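Local coordinates for ABC transporter (Caldanaerobius, PDB 4G68), which probably serves as the extracellular solute-binding protein of an ABC transporter, capturing xylan-derived sugars for uptake by a thermophilic bacterium, at residues C[402-407]-C[423-428]; C[199-204]-C[391-396]; C[205-210]-C[237-242]. All blocks are in the same frame, centred on the assembly; numbering follows the deposited sequence.

Contact 1: residues C[402-407]-C[423-428]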
loop_
_atom_site.group_PDB
_atom_site.type_symbol
_atom_site.label_atom_id
_atom_site.label_comp_id
_atom_site.label_asym_id
_atom_site.label_seq_id
_atom_site.Cartn_x
_atom_site.Cartn_y
_atom_site.Cartn_z
ATOM N N GLN C 402 14.896 -4.164 2.370
ATOM C CA GLN C 402 15.559 -2.975 2.810
ATOM C C GLN C 402 16.548 -2.500 1.738
ATOM O O GLN C 402 16.655 -1.296 1.497
ATOM C CB GLN C 402 16.246 -3.191 4.130
ATOM C CG GLN C 402 16.806 -1.902 4.643
ATOM C CD GLN C 402 15.737 -1.031 5.246
ATOM O OE1 GLN C 402 15.146 -1.383 6.286
ATOM N NE2 GLN C 402 15.488 0.141 4.620
ATOM N N THR C 403 17.233 -3.442 1.079
ATOM C CA THR C 403 18.225 -3.134 0.029
ATOM C C THR C 403 17.583 -2.224 -1.070
ATOM O O THR C 403 18.101 -1.116 -1.377
ATOM C CB THR C 403 18.880 -4.428 -0.544
ATOM O OG1 THR C 403 19.732 -5.068 0.446
ATOM C CG2 THR C 403 19.702 -4.138 -1.813
ATOM N N HIS C 404 16.468 -2.702 -1.636
ATOM C CA HIS C 404 15.662 -1.951 -2.599
ATOM C C HIS C 404 15.329 -0.574 -2.084
ATOM O O HIS C 404 15.640 0.412 -2.727
ATOM C CB HIS C 404 14.386 -2.733 -2.977
ATOM C CG HIS C 404 13.575 -2.086 -4.092
ATOM N ND1 HIS C 404 14.149 -1.507 -5.162
ATOM C CD2 HIS C 404 12.218 -1.906 -4.231
ATOM C CE1 HIS C 404 13.215 -0.994 -5.945
ATOM N NE2 HIS C 404 12.022 -1.248 -5.390
ATOM N N LYS C 405 14.714 -0.498 -0.901
ATOM C CA LYS C 405 14.361 0.792 -0.312
ATOM C C LYS C 405 15.537 1.726 -0.188
ATOM O O LYS C 405 15.382 2.934 -0.445
ATOM C CB LYS C 405 13.709 0.621 1.063
ATOM C CG LYS C 405 12.304 0.059 1.006
ATOM C CD LYS C 405 11.801 -0.354 2.371
ATOM C CE LYS C 405 11.786 0.758 3.389
ATOM N NZ LYS C 405 11.513 0.125 4.690
ATOM N N ASP C 406 16.713 1.211 0.205
ATOM C CA ASP C 406 17.861 2.134 0.454
ATOM C C ASP C 406 18.446 2.697 -0.822
ATOM O O ASP C 406 18.738 3.936 -0.904
ATOM C CB ASP C 406 18.994 1.496 1.273
ATOM C CG ASP C 406 18.561 1.111 2.667
ATOM O OD1 ASP C 406 17.659 1.783 3.222
ATOM O OD2 ASP C 406 19.103 0.108 3.206
ATOM N N LEU C 407 18.548 1.809 -1.815
ATOM C CA LEU C 407 19.051 2.128 -3.127
ATOM C C LEU C 407 18.099 2.979 -3.960
ATOM O O LEU C 407 18.518 3.758 -4.782
ATOM C CB LEU C 407 19.323 0.808 -3.894
ATOM C CG LEU C 407 20.512 -0.105 -3.487
ATOM C CD1 LEU C 407 20.575 -1.363 -4.354
ATOM C CD2 LEU C 407 21.855 0.630 -3.462
ATOM N N LYS C 423 23.203 -2.671 -11.035
ATOM C CA LYS C 423 24.345 -3.536 -10.653
ATOM C C LYS C 423 24.289 -3.944 -9.192
ATOM O O LYS C 423 24.450 -5.134 -8.872
ATOM C CB LYS C 423 25.686 -2.829 -10.893
ATOM C CG LYS C 423 26.115 -2.739 -12.351
ATOM C CD LYS C 423 27.030 -3.894 -12.762
ATOM C CE LYS C 423 27.859 -3.518 -13.978
ATOM N NZ LYS C 423 27.097 -3.714 -15.242
ATOM N N GLN C 424 24.088 -2.946 -8.323
ATOM C CA GLN C 424 23.984 -3.147 -6.896
ATOM C C GLN C 424 22.699 -3.881 -6.470
ATOM O O GLN C 424 22.695 -4.541 -5.431
ATOM C CB GLN C 424 24.152 -1.833 -6.139
ATOM C CG GLN C 424 25.572 -1.288 -6.198
ATOM C CD GLN C 424 25.779 -0.050 -5.357
ATOM O OE1 GLN C 424 25.388 -0.001 -4.184
ATOM N NE2 GLN C 424 26.413 0.950 -5.939
ATOM N N MET C 425 21.622 -3.777 -7.252
ATOM C CA MET C 425 20.364 -4.504 -6.916
ATOM C C MET C 425 20.631 -5.988 -7.118
ATOM O O MET C 425 20.335 -6.814 -6.241
ATOM C CB MET C 425 19.164 -4.023 -7.747
ATOM C CG MET C 425 18.482 -2.754 -7.226
ATOM S SD MET C 425 17.524 -2.990 -5.704
ATOM C CE MET C 425 16.311 -4.096 -6.415
ATOM N N GLN C 426 21.272 -6.316 -8.236
ATOM C CA GLN C 426 21.569 -7.705 -8.562
ATOM C C GLN C 426 22.625 -8.354 -7.641
ATOM O O GLN C 426 22.433 -9.503 -7.204
ATOM C CB GLN C 426 21.932 -7.843 -10.028
ATOM C CG GLN C 426 22.366 -9.236 -10.443
ATOM C CD GLN C 426 21.226 -10.235 -10.517
ATOM O OE1 GLN C 426 20.014 -9.891 -10.410
ATOM N NE2 GLN C 426 21.591 -11.490 -10.760
ATOM N N GLN C 427 23.700 -7.624 -7.333
ATOM C CA GLN C 427 24.743 -8.120 -6.432
ATOM C C GLN C 427 24.274 -8.305 -4.976
ATOM O O GLN C 427 24.603 -9.318 -4.329
ATOM C CB GLN C 427 25.991 -7.221 -6.483
ATOM C CG GLN C 427 26.987 -7.471 -5.342
ATOM C CD GLN C 427 27.877 -8.695 -5.545
ATOM O OE1 GLN C 427 27.560 -9.620 -6.306
ATOM N NE2 GLN C 427 29.006 -8.690 -4.859
ATOM N N LYS C 428 23.517 -7.336 -4.464
ATOM C CA LYS C 428 23.149 -7.336 -3.048
ATOM C C LYS C 428 21.963 -8.245 -2.715
ATOM O O LYS C 428 21.861 -8.779 -1.599
ATOM C CB LYS C 428 22.891 -5.920 -2.557
ATOM C CG LYS C 428 24.138 -5.104 -2.322
ATOM C CD LYS C 428 23.760 -3.636 -2.406
ATOM C CE LYS C 428 24.936 -2.725 -2.122
ATOM N NZ LYS C 428 24.951 -2.691 -0.657
#
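Met425 reaches across from helix 418-429 to His404 and Leu407 of helix 398-412, in the antiparallel helical hairpin that ends the chain of this periplasmic-binding-protein-like fold. The axes of the two segments lie at 162° and come no closer than 10.3 Å, so side chains rather than backbones fill the interface. Met425 is folded: CG lies anti to its carbonyl carbon (chi1 -82°), and further turns at chi2 and chi3 bring the thioether round to the imidazole. Its SD stands at the edge of the His404 ring, 4.8 Å from the centroid, a sulfur-aromatic contact, while CE approaches ND1 obliquely at 3.6 Å. NE2, pointing away from Met425, is hydrogen-bonded to Asp208, and the ring also stacks on Trp392, which together probably limit its rotation. Leu407 slides past Met425 in the opposite direction, with CD1 3.7 Å from SD. Its other branch, CD2, meets Gln424 OE1 at 3.7 Å, and the NE2 of that amide is hydrogen-bonded to Glu420. An alanine in place of Met425 would probably leave a gap between the imidazole and Leu407 and deprive His404 of its sulfur neighbour. Nearer the solvent, Thr403 and Lys428 complete the interface through aliphatic carbon. The methyl of Thr403 is anti to its backbone N and faces the second helix, whereas OG1 sits beside that N and is hydrogen-bonded to the carbonyl of Asp399. Thr403 CG2 thus rests 3.7 Å from Lys428 CB, with Lys428 CD slightly farther off at 4.1 Å.

Contact 2: residues C[199-204]-C[391-396]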
loop_
_atom_site.group_PDB
_atom_site.type_symbol
_atom_site.label_atom_id
_atom_site.label_comp_id
_atom_site.label_asym_id
_atom_site.label_seq_id
_atom_site.Cartn_x
_atom_site.Cartn_y
_atom_site.Cartn_z
ATOM N N ASP C 199 10.955 7.528 5.172
ATOM C CA ASP C 199 10.758 6.149 5.500
ATOM C C ASP C 199 10.930 5.290 4.262
ATOM O O ASP C 199 10.704 4.118 4.324
ATOM C CB ASP C 199 9.386 5.962 6.221
ATOM C CG ASP C 199 9.318 6.738 7.567
ATOM O OD1 ASP C 199 10.235 6.544 8.396
ATOM O OD2 ASP C 199 8.356 7.519 7.831
ATOM N N GLU C 200 11.362 5.892 3.139
ATOM C CA GLU C 200 11.764 5.193 1.861
ATOM C C GLU C 200 10.710 4.433 1.058
ATOM O O GLU C 200 10.772 4.383 -0.184
ATOM C CB GLU C 200 13.001 4.311 2.072
ATOM C CG GLU C 200 14.020 5.030 2.949
ATOM C CD GLU C 200 15.332 4.285 3.056
ATOM O OE1 GLU C 200 15.343 3.061 2.804
ATOM O OE2 GLU C 200 16.359 4.946 3.377
ATOM N N TRP C 201 9.779 3.783 1.764
ATOM C CA TRP C 201 8.739 3.088 1.066
ATOM C C TRP C 201 7.874 3.978 0.153
ATOM O O TRP C 201 7.600 3.579 -0.930
ATOM C CB TRP C 201 7.945 2.103 1.957
ATOM C CG TRP C 201 7.031 2.777 2.890
ATOM C CD1 TRP C 201 7.244 3.090 4.234
ATOM C CD2 TRP C 201 5.732 3.337 2.558
ATOM N NE1 TRP C 201 6.176 3.762 4.746
ATOM C CE2 TRP C 201 5.224 3.942 3.787
ATOM C CE3 TRP C 201 4.921 3.334 1.405
ATOM C CZ2 TRP C 201 3.989 4.583 3.832
ATOM C CZ3 TRP C 201 3.702 3.967 1.469
ATOM C CH2 TRP C 201 3.237 4.571 2.661
ATOM N N PRO C 202 7.495 5.188 0.557
ATOM C CA PRO C 202 6.622 5.916 -0.389
ATOM C C PRO C 202 7.267 6.200 -1.768
ATOM O O PRO C 202 6.600 6.039 -2.777
ATOM C CB PRO C 202 6.283 7.199 0.361
ATOM C CG PRO C 202 6.545 6.902 1.787
ATOM C CD PRO C 202 7.735 5.980 1.778
ATOM N N GLY C 203 8.551 6.600 -1.817
ATOM C CA GLY C 203 9.217 6.866 -3.105
ATOM C C GLY C 203 9.491 5.620 -3.908
ATOM O O GLY C 203 9.672 5.673 -5.177
ATOM N N MET C 204 9.609 4.509 -3.163
ATOM C CA MET C 204 9.845 3.204 -3.714
ATOM C C MET C 204 8.651 2.868 -4.659
ATOM O O MET C 204 8.873 2.472 -5.742
ATOM C CB MET C 204 9.956 2.222 -2.530
ATOM C CG MET C 204 10.700 0.949 -2.799
ATOM S SD MET C 204 9.903 -0.519 -2.032
ATOM C CE MET C 204 8.230 -0.293 -2.711
ATOM N N ALA C 391 3.832 -4.084 -3.987
ATOM C CA ALA C 391 5.034 -3.235 -3.833
ATOM C C ALA C 391 6.192 -4.111 -3.409
ATOM O O ALA C 391 6.015 -5.119 -2.651
ATOM C CB ALA C 391 4.777 -2.213 -2.770
ATOM N N TRP C 392 7.400 -3.757 -3.855
ATOM C CA TRP C 392 8.548 -4.720 -3.702
ATOM C C TRP C 392 8.990 -4.951 -2.268
ATOM O O TRP C 392 9.540 -6.011 -1.910
ATOM C CB TRP C 392 9.704 -4.220 -4.567
ATOM C CG TRP C 392 9.427 -4.230 -6.084
ATOM C CD1 TRP C 392 8.200 -4.208 -6.755
ATOM C CD2 TRP C 392 10.444 -4.176 -7.128
ATOM N NE1 TRP C 392 8.384 -4.205 -8.127
ATOM C CE2 TRP C 392 9.726 -4.163 -8.414
ATOM C CE3 TRP C 392 11.854 -4.158 -7.123
ATOM C CZ2 TRP C 392 10.401 -4.146 -9.628
ATOM C CZ3 TRP C 392 12.503 -4.097 -8.338
ATOM C CH2 TRP C 392 11.788 -4.089 -9.571
ATOM N N ASP C 393 8.778 -3.965 -1.396
ATOM C CA ASP C 393 9.074 -4.107 0.008
ATOM C C ASP C 393 8.092 -5.032 0.767
ATOM O O ASP C 393 8.461 -5.540 1.849
ATOM C CB ASP C 393 9.250 -2.765 0.771
ATOM C CG ASP C 393 7.927 -1.929 0.928
ATOM O OD1 ASP C 393 6.928 -2.269 0.236
ATOM O OD2 ASP C 393 7.919 -0.869 1.702
ATOM N N ILE C 394 6.870 -5.198 0.231
ATOM C CA ILE C 394 5.912 -6.235 0.705
ATOM C C ILE C 394 6.173 -7.562 0.028
ATOM O O ILE C 394 5.755 -8.595 0.579
ATOM C CB ILE C 394 4.455 -5.923 0.325
ATOM C CG1 ILE C 394 3.918 -4.730 1.091
ATOM C CG2 ILE C 394 3.529 -7.155 0.507
ATOM C CD1 ILE C 394 2.522 -4.342 0.627
ATOM N N TYR C 395 6.725 -7.554 -1.204
ATOM C CA TYR C 395 6.916 -8.822 -1.992
ATOM C C TYR C 395 8.256 -9.495 -1.576
ATOM O O TYR C 395 8.324 -10.697 -1.324
ATOM C CB TYR C 395 6.839 -8.594 -3.535
ATOM C CG TYR C 395 6.739 -9.852 -4.416
ATOM C CD1 TYR C 395 5.490 -10.280 -4.910
ATOM C CD2 TYR C 395 7.873 -10.618 -4.736
ATOM C CE1 TYR C 395 5.363 -11.431 -5.703
ATOM C CE2 TYR C 395 7.775 -11.779 -5.522
ATOM C CZ TYR C 395 6.521 -12.162 -6.026
ATOM O OH TYR C 395 6.407 -13.302 -6.824
ATOM N N LEU C 396 9.324 -8.710 -1.514
ATOM C CA LEU C 396 10.576 -9.155 -0.950
ATOM C C LEU C 396 10.429 -9.100 0.549
ATOM O O LEU C 396 9.480 -8.494 1.041
ATOM C CB LEU C 396 11.686 -8.204 -1.410
ATOM C CG LEU C 396 11.825 -8.058 -2.926
ATOM C CD1 LEU C 396 12.725 -6.883 -3.305
ATOM C CD2 LEU C 396 12.374 -9.345 -3.576
#
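Met204 and Trp201, in the first turn of helix 201-215, face Asp393 of the short helix 392-395, a buried contact within a fold of the periplasmic-binding-protein class. No hydrogen bond joins the two segments, and the apolar part of the contact rests on Met204. Its CG is anti to the backbone N (chi1 -157°), and bends farther out lay the thioether against the start of the short helix. CE lies 4.0 Å from Ala391 CB, at the N-cap position, and 3.7 Å from Trp392 N; that amide is hydrogen-bonded to Asp208. SD packs 3.7 Å from Asp393 CB, the two side chains crossing at a slant.

The carboxylate of Asp393 makes van der Waals contacts with hydrocarbon and the thioether of the first helix. OD1 lies 3.8 Å from Met204 CE, so the methyl group borders both the carboxylate and the helix start. The indole of Trp201 extends away from the short helix; its NE1 is hydrogen-bonded to Asp80, its ring makes a cation-pi contact with Lys83, and Pro202 CD lies over one face toward the rim. Asp393 OD2 meets Trp201 CB at 3.0 Å, a doubtfully short carbon–oxygen approach, with the ring atom CG farther off.

Contact 3: residues C[205-210]-C[237-242]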
loop_
_atom_site.group_PDB
_atom_site.type_symbol
_atom_site.label_atom_id
_atom_site.label_comp_id
_atom_site.label_asym_id
_atom_site.label_seq_id
_atom_site.Cartn_x
_atom_site.Cartn_y
_atom_site.Cartn_z
ATOM N N TRP C 205 7.403 2.986 -4.190
ATOM C CA TRP C 205 6.193 3.030 -5.119
ATOM C C TRP C 205 6.362 3.636 -6.540
ATOM O O TRP C 205 5.892 3.050 -7.581
ATOM C CB TRP C 205 5.010 3.678 -4.387
ATOM C CG TRP C 205 4.370 2.681 -3.476
ATOM C CD1 TRP C 205 4.958 2.030 -2.382
ATOM C CD2 TRP C 205 3.028 2.100 -3.591
ATOM N NE1 TRP C 205 4.100 1.074 -1.869
ATOM C CE2 TRP C 205 2.934 1.068 -2.544
ATOM C CE3 TRP C 205 1.965 2.271 -4.460
ATOM C CZ2 TRP C 205 1.771 0.337 -2.344
ATOM C CZ3 TRP C 205 0.816 1.544 -4.271
ATOM C CH2 TRP C 205 0.715 0.577 -3.249
ATOM N N TYR C 206 6.985 4.822 -6.595
ATOM C CA TYR C 206 7.256 5.499 -7.839
ATOM C C TYR C 206 8.140 4.615 -8.677
ATOM O O TYR C 206 7.799 4.358 -9.849
ATOM C CB TYR C 206 7.955 6.864 -7.579
ATOM C CG TYR C 206 7.117 7.968 -7.022
ATOM C CD1 TYR C 206 7.073 9.194 -7.688
ATOM C CD2 TYR C 206 6.475 7.870 -5.777
ATOM C CE1 TYR C 206 6.338 10.240 -7.193
ATOM C CE2 TYR C 206 5.752 8.944 -5.250
ATOM C CZ TYR C 206 5.710 10.128 -5.970
ATOM O OH TYR C 206 4.973 11.228 -5.533
ATOM N N TYR C 207 9.250 4.125 -8.090
ATOM C CA TYR C 207 10.213 3.330 -8.891
ATOM C C TYR C 207 9.603 2.010 -9.332
ATOM O O TYR C 207 9.654 1.650 -10.499
ATOM C CB TYR C 207 11.539 3.008 -8.096
ATOM C CG TYR C 207 12.356 2.094 -8.923
ATOM C CD1 TYR C 207 13.242 2.599 -9.876
ATOM C CD2 TYR C 207 12.161 0.716 -8.865
ATOM C CE1 TYR C 207 13.946 1.724 -10.724
ATOM C CE2 TYR C 207 12.814 -0.152 -9.714
ATOM C CZ TYR C 207 13.735 0.347 -10.626
ATOM O OH TYR C 207 14.411 -0.558 -11.423
ATOM N N ASP C 208 9.049 1.252 -8.376
ATOM C CA ASP C 208 8.261 0.040 -8.738
ATOM C C ASP C 208 7.276 0.225 -9.888
ATOM O O ASP C 208 7.255 -0.595 -10.827
ATOM C CB ASP C 208 7.504 -0.511 -7.536
ATOM C CG ASP C 208 8.412 -0.967 -6.430
ATOM O OD1 ASP C 208 9.617 -0.871 -6.609
ATOM O OD2 ASP C 208 7.914 -1.391 -5.348
ATOM N N MET C 209 6.461 1.289 -9.797
ATOM C CA MET C 209 5.447 1.531 -10.838
ATOM C C MET C 209 6.096 1.724 -12.188
ATOM O O MET C 209 5.611 1.189 -13.189
ATOM C CB MET C 209 4.562 2.765 -10.586
ATOM C CG MET C 209 4.103 3.361 -11.955
ATOM S SD MET C 209 2.834 2.273 -12.692
ATOM C CE MET C 209 1.844 2.052 -11.200
ATOM N N ILE C 210 7.158 2.532 -12.208
ATOM C CA ILE C 210 7.831 2.830 -13.442
ATOM C C ILE C 210 8.450 1.547 -14.003
ATOM O O ILE C 210 8.228 1.263 -15.194
ATOM C CB ILE C 210 8.856 4.004 -13.331
ATOM C CG1 ILE C 210 8.204 5.292 -12.750
ATOM C CG2 ILE C 210 9.518 4.216 -14.707
ATOM C CD1 ILE C 210 9.240 6.278 -12.102
ATOM N N ASP C 237 16.470 1.721 -17.100
ATOM C CA ASP C 237 15.567 2.685 -17.758
ATOM C C ASP C 237 14.497 3.241 -16.832
ATOM O O ASP C 237 14.188 4.405 -16.944
ATOM C CB ASP C 237 14.862 2.098 -18.975
ATOM C CG ASP C 237 15.755 2.030 -20.236
ATOM O OD1 ASP C 237 16.893 2.594 -20.276
ATOM O OD2 ASP C 237 15.263 1.398 -21.213
ATOM N N ALA C 238 13.921 2.405 -15.944
ATOM C CA ALA C 238 13.041 2.937 -14.873
ATOM C C ALA C 238 13.767 3.888 -13.882
ATOM O O ALA C 238 13.230 4.932 -13.483
ATOM C CB ALA C 238 12.315 1.809 -14.127
ATOM N N ALA C 239 14.986 3.541 -13.489
ATOM C CA ALA C 239 15.752 4.346 -12.531
ATOM C C ALA C 239 16.068 5.678 -13.220
ATOM O O ALA C 239 15.856 6.759 -12.648
ATOM C CB ALA C 239 17.005 3.624 -12.079
ATOM N N GLN C 240 16.512 5.594 -14.468
ATOM C CA GLN C 240 16.742 6.804 -15.253
ATOM C C GLN C 240 15.469 7.685 -15.221
ATOM O O GLN C 240 15.546 8.859 -14.877
ATOM C CB GLN C 240 17.169 6.479 -16.693
ATOM C CG GLN C 240 17.491 7.715 -17.540
ATOM C CD GLN C 240 18.495 8.610 -16.867
ATOM O OE1 GLN C 240 19.676 8.283 -16.775
ATOM N NE2 GLN C 240 18.023 9.737 -16.357
ATOM N N LYS C 241 14.314 7.109 -15.550
ATOM C CA LYS C 241 13.054 7.893 -15.477
ATOM C C LYS C 241 12.642 8.467 -14.115
ATOM O O LYS C 241 11.932 9.489 -14.085
ATOM C CB LYS C 241 11.882 7.116 -16.064
ATOM C CG LYS C 241 12.070 6.755 -17.526
ATOM C CD LYS C 241 10.854 7.210 -18.266
ATOM C CE LYS C 241 11.019 7.183 -19.776
ATOM N NZ LYS C 241 10.895 5.805 -20.314
ATOM N N LEU C 242 13.005 7.807 -13.003
ATOM C CA LEU C 242 12.725 8.350 -11.663
ATOM C C LEU C 242 13.563 9.648 -11.460
ATOM O O LEU C 242 13.048 10.690 -10.964
ATOM C CB LEU C 242 13.121 7.308 -10.597
ATOM C CG LEU C 242 12.236 6.938 -9.385
ATOM C CD1 LEU C 242 13.124 6.861 -8.135
ATOM C CD2 LEU C 242 11.120 7.921 -9.131
#
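Tyr207, Ile210 and Tyr206 of helix 201-215 pack on Ala238, Ala239 and Leu242 of helix 233-248 in a buried helix–helix crossing of the solute-binding-protein fold, the segment axes approaching to 8.9 Å at 134°. Apolar contacts dominate. Ile210 CG2, anti to its backbone N, lies 3.7 Å from Ala238 CB, where the small alanine lets the two backbones come close. The CD1 of the same isoleucine meets Leu242 CD2 at 3.9 Å, the side chains crossing at about a right angle. That leucine methyl also touches Tyr206 CB at 3.7 Å, while the Tyr206 ring leads away to an edge-to-face contact with Phe276.

The Tyr207 ring forms a second group. CG is anti to the backbone N (chi1 174°), and the ring meets the second helix by its edge: CE1 lies 3.5 Å from Ala239 N, and Ala238 CB touches the ring obliquely.

Two polar ends have partners outside the segments: Tyr207 OH is hydrogen-bonded to Phe235 O, just before 237-242 on the same helix, and Lys241 NZ forms a salt bridge with Glu214, farther along helix 201-215. With no hydrogen bond between the segments, buried hydrocarbon holds this crossing, polar links lying at its margins.

Overall arrangement
Following the chain from the N terminus, the first residues to take part are those of helix 201-215, whose opening turn and following residues serve contacts 2 and 3. Contact 3 closes first, bringing back helix 233-248 after 26 intervening residues. It lies within the much longer loop of contact 2, which spans 186 residues, including several strands of the sheet, before helix 392-395 returns to the start of helix 201-215. Contact 1 follows in series, a local hairpin of helices 398-412 and 418-429 at the C-terminal end. No loops cross. Asp208, on segment 205-210, connects to both of the other contacts, tying the C-terminal helices to helix 201-215.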